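Local coordinates for protein 2,5-dihydroxypyridine 5,6-dioxygenase (Pseudomonas putida KT2440, PDB 7CUP) that catalyses the iron-dependent, oxygen-consuming cleavage of the 2,5-dihydroxypyridine ring between carbons 5 and 6 to give N-formylmaleamate in aerobic nicotinate degradation, at residues S26-K31 with K53-E58; D95-T100 with T115-L120. All coordinates share one frame; numbering follows the deposited sequence.

Interaction 1: S26-K31 with K53-E58; sequences SVAVLK and KVYAVE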
ATOM      1  N   SER A  26     -28.873  -3.227 -10.883  1.00 23.92           N
ATOM      2  CA  SER A  26     -27.643  -3.852 -10.345  1.00 23.59           C
ATOM      3  C   SER A  26     -26.463  -3.516 -11.253  1.00 21.43           C
ATOM      4  O   SER A  26     -26.570  -3.628 -12.496  1.00 19.86           O
ATOM      5  CB  SER A  26     -27.832  -5.315 -10.178  1.00 26.14           C
ATOM      6  OG  SER A  26     -28.718  -5.533  -9.094  1.00 31.20           O
ATOM      7  N   VAL A  27     -25.385  -3.072 -10.643  1.00 19.97           N
ATOM      8  CA  VAL A  27     -24.127  -2.719 -11.355  1.00 20.12           C
ATOM      9  C   VAL A  27     -23.028  -3.685 -10.907  1.00 21.03           C
ATOM     10  O   VAL A  27     -22.799  -3.820  -9.681  1.00 22.76           O
ATOM     11  CB  VAL A  27     -23.732  -1.267 -11.061  1.00 19.03           C
ATOM     12  CG1 VAL A  27     -22.396  -0.933 -11.711  1.00 19.32           C
ATOM     13  CG2 VAL A  27     -24.820  -0.289 -11.480  1.00 19.67           C
ATOM     14  N   ALA A  28     -22.342  -4.297 -11.859  1.00 20.72           N
ATOM     15  CA  ALA A  28     -21.085  -5.031 -11.636  1.00 19.39           C
ATOM     16  C   ALA A  28     -19.935  -4.184 -12.177  1.00 18.69           C
ATOM     17  O   ALA A  28     -19.987  -3.751 -13.351  1.00 17.93           O
ATOM     18  CB  ALA A  28     -21.163  -6.380 -12.300  1.00 20.52           C
ATOM     19  N   VAL A  29     -18.934  -3.959 -11.336  1.00 17.85           N
ATOM     20  CA  VAL A  29     -17.673  -3.274 -11.716  1.00 17.84           C
ATOM     21  C   VAL A  29     -16.637  -4.369 -11.959  1.00 17.43           C
ATOM     22  O   VAL A  29     -16.255  -5.059 -10.999  1.00 17.43           O
ATOM     23  CB  VAL A  29     -17.206  -2.232 -10.687  1.00 18.76           C
ATOM     24  CG1 VAL A  29     -15.942  -1.545 -11.187  1.00 19.14           C
ATOM     25  CG2 VAL A  29     -18.293  -1.213 -10.405  1.00 18.10           C
ATOM     26  N   LEU A  30     -16.310  -4.576 -13.234  1.00 16.90           N
ATOM     27  CA  LEU A  30     -15.364  -5.621 -13.698  1.00 17.47           C
ATOM     28  C   LEU A  30     -13.947  -5.050 -13.683  1.00 17.28           C
ATOM     29  O   LEU A  30     -13.715  -3.949 -14.254  1.00 17.27           O
ATOM     30  CB  LEU A  30     -15.749  -6.048 -15.101  1.00 16.74           C
ATOM     31  CG  LEU A  30     -14.768  -7.029 -15.726  1.00 17.46           C
ATOM     32  CD1 LEU A  30     -14.647  -8.312 -14.898  1.00 19.15           C
ATOM     33  CD2 LEU A  30     -15.180  -7.308 -17.151  1.00 17.95           C
ATOM     34  N   LYS A  31     -13.039  -5.746 -13.027  1.00 17.67           N
ATOM     35  CA  LYS A  31     -11.634  -5.271 -12.928  1.00 19.90           C
ATOM     36  C   LYS A  31     -10.671  -6.452 -13.000  1.00 17.14           C
ATOM     37  O   LYS A  31     -11.110  -7.594 -12.826  1.00 16.23           O
ATOM     38  CB  LYS A  31     -11.415  -4.506 -11.614  1.00 20.51           C
ATOM     39  CG  LYS A  31     -11.706  -5.310 -10.360  1.00 22.94           C
ATOM     40  CD  LYS A  31     -11.370  -4.565  -9.099  1.00 24.90           C
ATOM     41  CE  LYS A  31     -11.492  -5.416  -7.862  1.00 26.45           C
ATOM     42  NZ  LYS A  31     -10.944  -4.685  -6.702  1.00 29.91           N
ATOM     43  N   LYS A  53     -27.837  -1.654  -6.422  1.00 22.89           N
ATOM     44  CA  LYS A  53     -27.042  -2.771  -5.854  1.00 25.87           C
ATOM     45  C   LYS A  53     -25.726  -2.835  -6.646  1.00 25.91           C
ATOM     46  O   LYS A  53     -25.767  -2.637  -7.869  1.00 28.43           O
ATOM     47  CB  LYS A  53     -27.867  -4.052  -5.936  1.00 29.01           C
ATOM     48  CG  LYS A  53     -29.169  -4.006  -5.140  1.00 32.29           C
ATOM     49  CD  LYS A  53     -28.869  -3.891  -3.649  1.00 36.81           C
ATOM     50  CE  LYS A  53     -30.090  -3.563  -2.818  1.00 45.43           C
ATOM     51  NZ  LYS A  53     -29.840  -3.896  -1.394  1.00 46.13           N
ATOM     52  N   VAL A  54     -24.601  -3.023  -5.969  1.00 23.63           N
ATOM     53  CA  VAL A  54     -23.262  -3.076  -6.622  1.00 24.02           C
ATOM     54  C   VAL A  54     -22.450  -4.251  -6.096  1.00 21.26           C
ATOM     55  O   VAL A  54     -22.577  -4.634  -4.941  1.00 20.42           O
ATOM     56  CB  VAL A  54     -22.490  -1.758  -6.451  1.00 25.36           C
ATOM     57  CG1 VAL A  54     -23.386  -0.585  -6.765  1.00 30.69           C
ATOM     58  CG2 VAL A  54     -21.891  -1.599  -5.061  1.00 26.54           C
ATOM     59  N   TYR A  55     -21.590  -4.783  -6.958  1.00 21.24           N
ATOM     60  CA  TYR A  55     -20.518  -5.722  -6.576  1.00 19.73           C
ATOM     61  C   TYR A  55     -19.412  -5.557  -7.612  1.00 20.07           C
ATOM     62  O   TYR A  55     -19.713  -5.079  -8.740  1.00 19.62           O
ATOM     63  CB  TYR A  55     -21.036  -7.164  -6.502  1.00 19.58           C
ATOM     64  CG  TYR A  55     -21.699  -7.692  -7.751  1.00 18.79           C
ATOM     65  CD1 TYR A  55     -22.999  -7.331  -8.076  1.00 19.33           C
ATOM     66  CD2 TYR A  55     -21.042  -8.552  -8.616  1.00 18.55           C
ATOM     67  CE1 TYR A  55     -23.620  -7.816  -9.220  1.00 19.78           C
ATOM     68  CE2 TYR A  55     -21.642  -9.036  -9.780  1.00 19.04           C
ATOM     69  CZ  TYR A  55     -22.939  -8.662 -10.081  1.00 19.12           C
ATOM     70  OH  TYR A  55     -23.572  -9.155 -11.176  1.00 20.15           O
ATOM     71  N   ALA A  56     -18.187  -5.898  -7.224  1.00 19.35           N
ATOM     72  CA  ALA A  56     -17.016  -5.964  -8.128  1.00 19.63           C
ATOM     73  C   ALA A  56     -16.749  -7.425  -8.493  1.00 18.83           C
ATOM     74  O   ALA A  56     -16.972  -8.349  -7.670  1.00 21.14           O
ATOM     75  CB  ALA A  56     -15.811  -5.303  -7.487  1.00 20.72           C
ATOM     76  N   VAL A  57     -16.362  -7.633  -9.748  1.00 20.09           N
ATOM     77  CA  VAL A  57     -15.872  -8.920 -10.287  1.00 18.93           C
ATOM     78  C   VAL A  57     -14.433  -8.701 -10.725  1.00 19.30           C
ATOM     79  O   VAL A  57     -14.208  -7.779 -11.515  1.00 21.03           O
ATOM     80  CB  VAL A  57     -16.746  -9.402 -11.448  1.00 18.75           C
ATOM     81  CG1 VAL A  57     -16.208 -10.706 -11.993  1.00 19.47           C
ATOM     82  CG2 VAL A  57     -18.184  -9.547 -10.996  1.00 20.23           C
ATOM     83  N   GLU A  58     -13.513  -9.474 -10.157  1.00 19.27           N
ATOM     84  CA  GLU A  58     -12.092  -9.435 -10.527  1.00 20.28           C
ATOM     85  C   GLU A  58     -11.775 -10.728 -11.259  1.00 19.58           C
ATOM     86  O   GLU A  58     -12.009 -11.801 -10.713  1.00 17.98           O
ATOM     87  CB  GLU A  58     -11.173  -9.230  -9.325  1.00 21.26           C
ATOM     88  CG  GLU A  58      -9.737  -9.214  -9.757  1.00 23.81           C
ATOM     89  CD  GLU A  58      -8.745  -8.566  -8.817  1.00 29.79           C
ATOM     90  OE1 GLU A  58      -9.058  -8.468  -7.587  1.00 28.18           O
ATOM     91  OE2 GLU A  58      -7.641  -8.175  -9.339  1.00 31.38           O
TER

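Interaction 2: D95-T100 with T115-L120; sequences DLVVDT and TGTRIL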
ATOM      1  N   ASP A  95     -27.478  -5.494 -14.328  1.00 18.76           N
ATOM      2  CA  ASP A  95     -28.138  -4.694 -15.388  1.00 20.43           C
ATOM      3  C   ASP A  95     -27.063  -3.984 -16.225  1.00 20.78           C
ATOM      4  O   ASP A  95     -27.210  -3.870 -17.442  1.00 20.20           O
ATOM      5  CB  ASP A  95     -29.141  -3.727 -14.780  1.00 22.33           C
ATOM      6  CG  ASP A  95     -30.296  -4.478 -14.133  1.00 25.77           C
ATOM      7  OD1 ASP A  95     -31.064  -5.129 -14.879  1.00 25.49           O
ATOM      8  OD2 ASP A  95     -30.366  -4.452 -12.899  1.00 27.51           O
ATOM      9  N   LEU A  96     -26.013  -3.510 -15.579  1.00 19.47           N
ATOM     10  CA  LEU A  96     -24.950  -2.712 -16.244  1.00 19.94           C
ATOM     11  C   LEU A  96     -23.600  -3.191 -15.718  1.00 19.44           C
ATOM     12  O   LEU A  96     -23.480  -3.397 -14.486  1.00 17.43           O
ATOM     13  CB  LEU A  96     -25.148  -1.228 -15.939  1.00 22.40           C
ATOM     14  CG  LEU A  96     -24.155  -0.304 -16.661  1.00 27.08           C
ATOM     15  CD1 LEU A  96     -24.867   0.885 -17.308  1.00 32.89           C
ATOM     16  CD2 LEU A  96     -23.095   0.199 -15.719  1.00 26.51           C
ATOM     17  N   VAL A  97     -22.648  -3.427 -16.610  1.00 21.31           N
ATOM     18  CA  VAL A  97     -21.240  -3.755 -16.237  1.00 20.30           C
ATOM     19  C   VAL A  97     -20.420  -2.509 -16.539  1.00 20.68           C
ATOM     20  O   VAL A  97     -20.601  -1.974 -17.657  1.00 21.00           O
ATOM     21  CB  VAL A  97     -20.727  -4.979 -17.018  1.00 21.69           C
ATOM     22  CG1 VAL A  97     -19.246  -5.229 -16.753  1.00 22.35           C
ATOM     23  CG2 VAL A  97     -21.564  -6.211 -16.686  1.00 19.93           C
ATOM     24  N   VAL A  98     -19.674  -1.995 -15.547  1.00 18.90           N
ATOM     25  CA  VAL A  98     -18.595  -0.997 -15.796  1.00 17.71           C
ATOM     26  C   VAL A  98     -17.325  -1.794 -16.034  1.00 16.41           C
ATOM     27  O   VAL A  98     -16.826  -2.380 -15.096  1.00 18.27           O
ATOM     28  CB  VAL A  98     -18.392  -0.031 -14.627  1.00 19.21           C
ATOM     29  CG1 VAL A  98     -17.269   0.924 -14.941  1.00 20.22           C
ATOM     30  CG2 VAL A  98     -19.679   0.706 -14.303  1.00 19.15           C
ATOM     31  N   ASP A  99     -16.825  -1.817 -17.250  1.00 16.01           N
ATOM     32  CA  ASP A  99     -15.599  -2.576 -17.577  1.00 19.28           C
ATOM     33  C   ASP A  99     -14.385  -1.646 -17.428  1.00 19.46           C
ATOM     34  O   ASP A  99     -14.205  -0.731 -18.239  1.00 18.52           O
ATOM     35  CB  ASP A  99     -15.796  -3.200 -18.958  1.00 20.66           C
ATOM     36  CG  ASP A  99     -14.579  -3.921 -19.487  1.00 21.84           C
ATOM     37  OD1 ASP A  99     -13.612  -4.078 -18.697  1.00 20.96           O
ATOM     38  OD2 ASP A  99     -14.599  -4.258 -20.690  1.00 19.24           O
ATOM     39  N   THR A 100     -13.553  -1.897 -16.422  1.00 20.82           N
ATOM     40  CA  THR A 100     -12.257  -1.208 -16.203  1.00 17.98           C
ATOM     41  C   THR A 100     -11.092  -2.124 -16.570  1.00 19.87           C
ATOM     42  O   THR A 100      -9.958  -1.782 -16.200  1.00 21.83           O
ATOM     43  CB  THR A 100     -12.121  -0.765 -14.743  1.00 17.95           C
ATOM     44  OG1 THR A 100     -11.960  -1.899 -13.880  1.00 18.90           O
ATOM     45  CG2 THR A 100     -13.316   0.022 -14.269  1.00 18.15           C
ATOM     46  N   THR A 115     -28.195 -11.053 -23.406  1.00 27.66           N
ATOM     47  CA  THR A 115     -29.108 -11.278 -22.253  1.00 26.18           C
ATOM     48  C   THR A 115     -29.879  -9.995 -21.926  1.00 25.31           C
ATOM     49  O   THR A 115     -30.785 -10.112 -21.129  1.00 28.34           O
ATOM     50  CB  THR A 115     -28.426 -11.715 -20.945  1.00 27.73           C
ATOM     51  OG1 THR A 115     -27.651 -10.613 -20.454  1.00 24.93           O
ATOM     52  CG2 THR A 115     -27.580 -12.964 -21.072  1.00 28.01           C
ATOM     53  N   GLY A 116     -29.506  -8.811 -22.432  1.00 24.60           N
ATOM     54  CA  GLY A 116     -30.097  -7.528 -21.999  1.00 24.77           C
ATOM     55  C   GLY A 116     -29.156  -6.676 -21.140  1.00 25.74           C
ATOM     56  O   GLY A 116     -29.352  -5.437 -21.061  1.00 22.78           O
ATOM     57  N   THR A 117     -28.147  -7.290 -20.524  1.00 25.04           N
ATOM     58  CA  THR A 117     -27.093  -6.561 -19.783  1.00 25.14           C
ATOM     59  C   THR A 117     -26.453  -5.501 -20.685  1.00 22.08           C
ATOM     60  O   THR A 117     -26.229  -5.783 -21.851  1.00 24.87           O
ATOM     61  CB  THR A 117     -26.049  -7.522 -19.210  1.00 26.97           C
ATOM     62  OG1 THR A 117     -26.733  -8.394 -18.307  1.00 27.33           O
ATOM     63  CG2 THR A 117     -24.918  -6.786 -18.524  1.00 24.25           C
ATOM     64  N   ARG A 118     -26.223  -4.309 -20.141  1.00 21.98           N
ATOM     65  CA  ARG A 118     -25.526  -3.166 -20.789  1.00 23.48           C
ATOM     66  C   ARG A 118     -24.061  -3.105 -20.308  1.00 23.78           C
ATOM     67  O   ARG A 118     -23.779  -3.452 -19.155  1.00 22.41           O
ATOM     68  CB  ARG A 118     -26.187  -1.830 -20.444  1.00 23.11           C
ATOM     69  CG  ARG A 118     -27.688  -1.910 -20.284  1.00 25.29           C
ATOM     70  CD  ARG A 118     -28.370  -0.576 -20.210  1.00 23.91           C
ATOM     71  NE  ARG A 118     -28.319   0.165 -18.950  1.00 22.72           N
ATOM     72  CZ  ARG A 118     -28.976  -0.139 -17.829  1.00 23.39           C
ATOM     73  NH1 ARG A 118     -29.653  -1.277 -17.719  1.00 21.96           N
ATOM     74  NH2 ARG A 118     -28.914   0.685 -16.799  1.00 23.14           N
ATOM     75  N   ILE A 119     -23.147  -2.646 -21.161  1.00 22.26           N
ATOM     76  CA  ILE A 119     -21.705  -2.601 -20.798  1.00 22.17           C
ATOM     77  C   ILE A 119     -21.164  -1.219 -21.129  1.00 21.66           C
ATOM     78  O   ILE A 119     -21.246  -0.817 -22.328  1.00 19.37           O
ATOM     79  CB  ILE A 119     -20.894  -3.699 -21.492  1.00 21.80           C
ATOM     80  CG1 ILE A 119     -21.487  -5.093 -21.230  1.00 21.73           C
ATOM     81  CG2 ILE A 119     -19.435  -3.558 -21.065  1.00 22.82           C
ATOM     82  CD1 ILE A 119     -20.743  -6.253 -21.921  1.00 20.62           C
ATOM     83  N   LEU A 120     -20.614  -0.543 -20.111  1.00 19.24           N
ATOM     84  CA  LEU A 120     -19.881   0.741 -20.279  1.00 19.80           C
ATOM     85  C   LEU A 120     -18.385   0.488 -20.073  1.00 18.71           C
ATOM     86  O   LEU A 120     -18.002   0.101 -18.988  1.00 16.26           O
ATOM     87  CB  LEU A 120     -20.396   1.767 -19.270  1.00 21.19           C
ATOM     88  CG  LEU A 120     -19.749   3.146 -19.395  1.00 24.00           C
ATOM     89  CD1 LEU A 120     -20.039   3.756 -20.755  1.00 27.30           C
ATOM     90  CD2 LEU A 120     -20.221   4.056 -18.291  1.00 26.56           C
TER
HETATM   91  O   HOH W   1     -29.796  -3.981 -19.022  1.00 32.32           O

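Interaction 1: S26-K31 with K53-E58
Ala28 and Tyr55 face each other across two neighbouring parallel strands, 26-31 and 53-58, and show how a small residue can seat a large ring. The methyl CB of Ala28 lies over one face of the phenol ring in a CH-pi contact, 4.0 Å from the ring centroid and 28° off its normal, displaced toward the hydroxyl end, where CB comes within 3.6 Å of Tyr55 CZ. Tyr55 CG stands between its own backbone N and carbonyl carbon (chi1 56°), and from there the ring lies with one face against Ala28. Its hydroxyl is tied to the carbonyl of Ala90, in the last turn of helix 85-92.

Further along the sheet face that carries Ala28 and Tyr55, Leu30 crosses Val57 obliquely, with CD1 4.1 Å from Val57 CG1, and both side chains reach Leu91 of that helix. The other face of the sheet carries Val27, Val29, Val54 and Ala56, with helix 37-49 packed on Val29 and Val54. At its end, the extended chain of Lys31 runs across Glu58, its CE 3.9 Å from Glu58 OE1; Lys31 NZ stays 4.3 Å from that oxygen, too far for a salt bridge.

Five backbone bonds zip the strands together, from Val27 N to Lys53 O (2.8 Å) through to Lys31 N to Val57 O (2.8 Å). Ala56 and Glu58 also pair with an antiparallel strand of a second subunit. The chemistry is therefore split: apolar contacts and backbone bonds hold the pair, while the charges of Lys31 and Glu58, with their weak, long partners in the second subunit, probably add only diffuse attraction at the subunit boundary.

Interaction 2: D95-T100 with T115-L120
A beta-alpha-beta crossover, strand 96-99, helix 107-114 and strand 118-121, brings Leu96 beside Arg118 in the parallel sheet. The two side chains cross at about a right angle: Leu96 CB sits over one face of the guanidinium, offset toward its rim, and Leu96 CD1 lies 3.9 Å from Arg118 NE. The chain of Arg118 is bent at chi3 (-78°), which sets NE off the line of the carbons before it, and the buried guanidinium is gripped by Ser19 O at NH2, Ala181 O at NE and Gln25 OE1 at NH1.

On the other face of the sheet, Val97 CB meets Ile119 CG1 at 4.3 Å, and Ile119 packs in turn against helix 107-114. Val97 CG2 also touches the methyl CG2 of Thr117, whose hydroxyl is bonded to Ala94 O. Four backbone bonds join the segments, beginning with a nearly straight one from Arg118 N to Asp95 O (2.9 Å, 179° at the hydrogen) and ending with Asp99 N to Leu120 O. Gly116, just past the helix, has a positive phi of 108°, at which a CB would press on the preceding carbonyl O. Beside that turn one water donates to Asp95 O and accepts from Arg118 NH1 at 3.0 Å.

Interactions 1 and 2 follow in series along the chain, and their centres lie about 9 Å apart in one parallel sheet of order 53-58, 26-31, 96-99, 118-121, 187-189. Each closes its own beta-alpha-beta unit, through helix 37-49 and helix 107-114 respectively. Strands 26-31 and 96-99 are neighbours, so the two units meet in the middle of the sheet: Ser26 O receives Asp95 N at 2.8 Å, and Leu30 O lies 2.7 Å from Thr100 OG1, both probable hydrogen bonds. Interaction 1 faces a second subunit, whereas interaction 2 is internal. The result is an alpha/beta framework away from the iron site of His265, Ser302, His318 and Asp320.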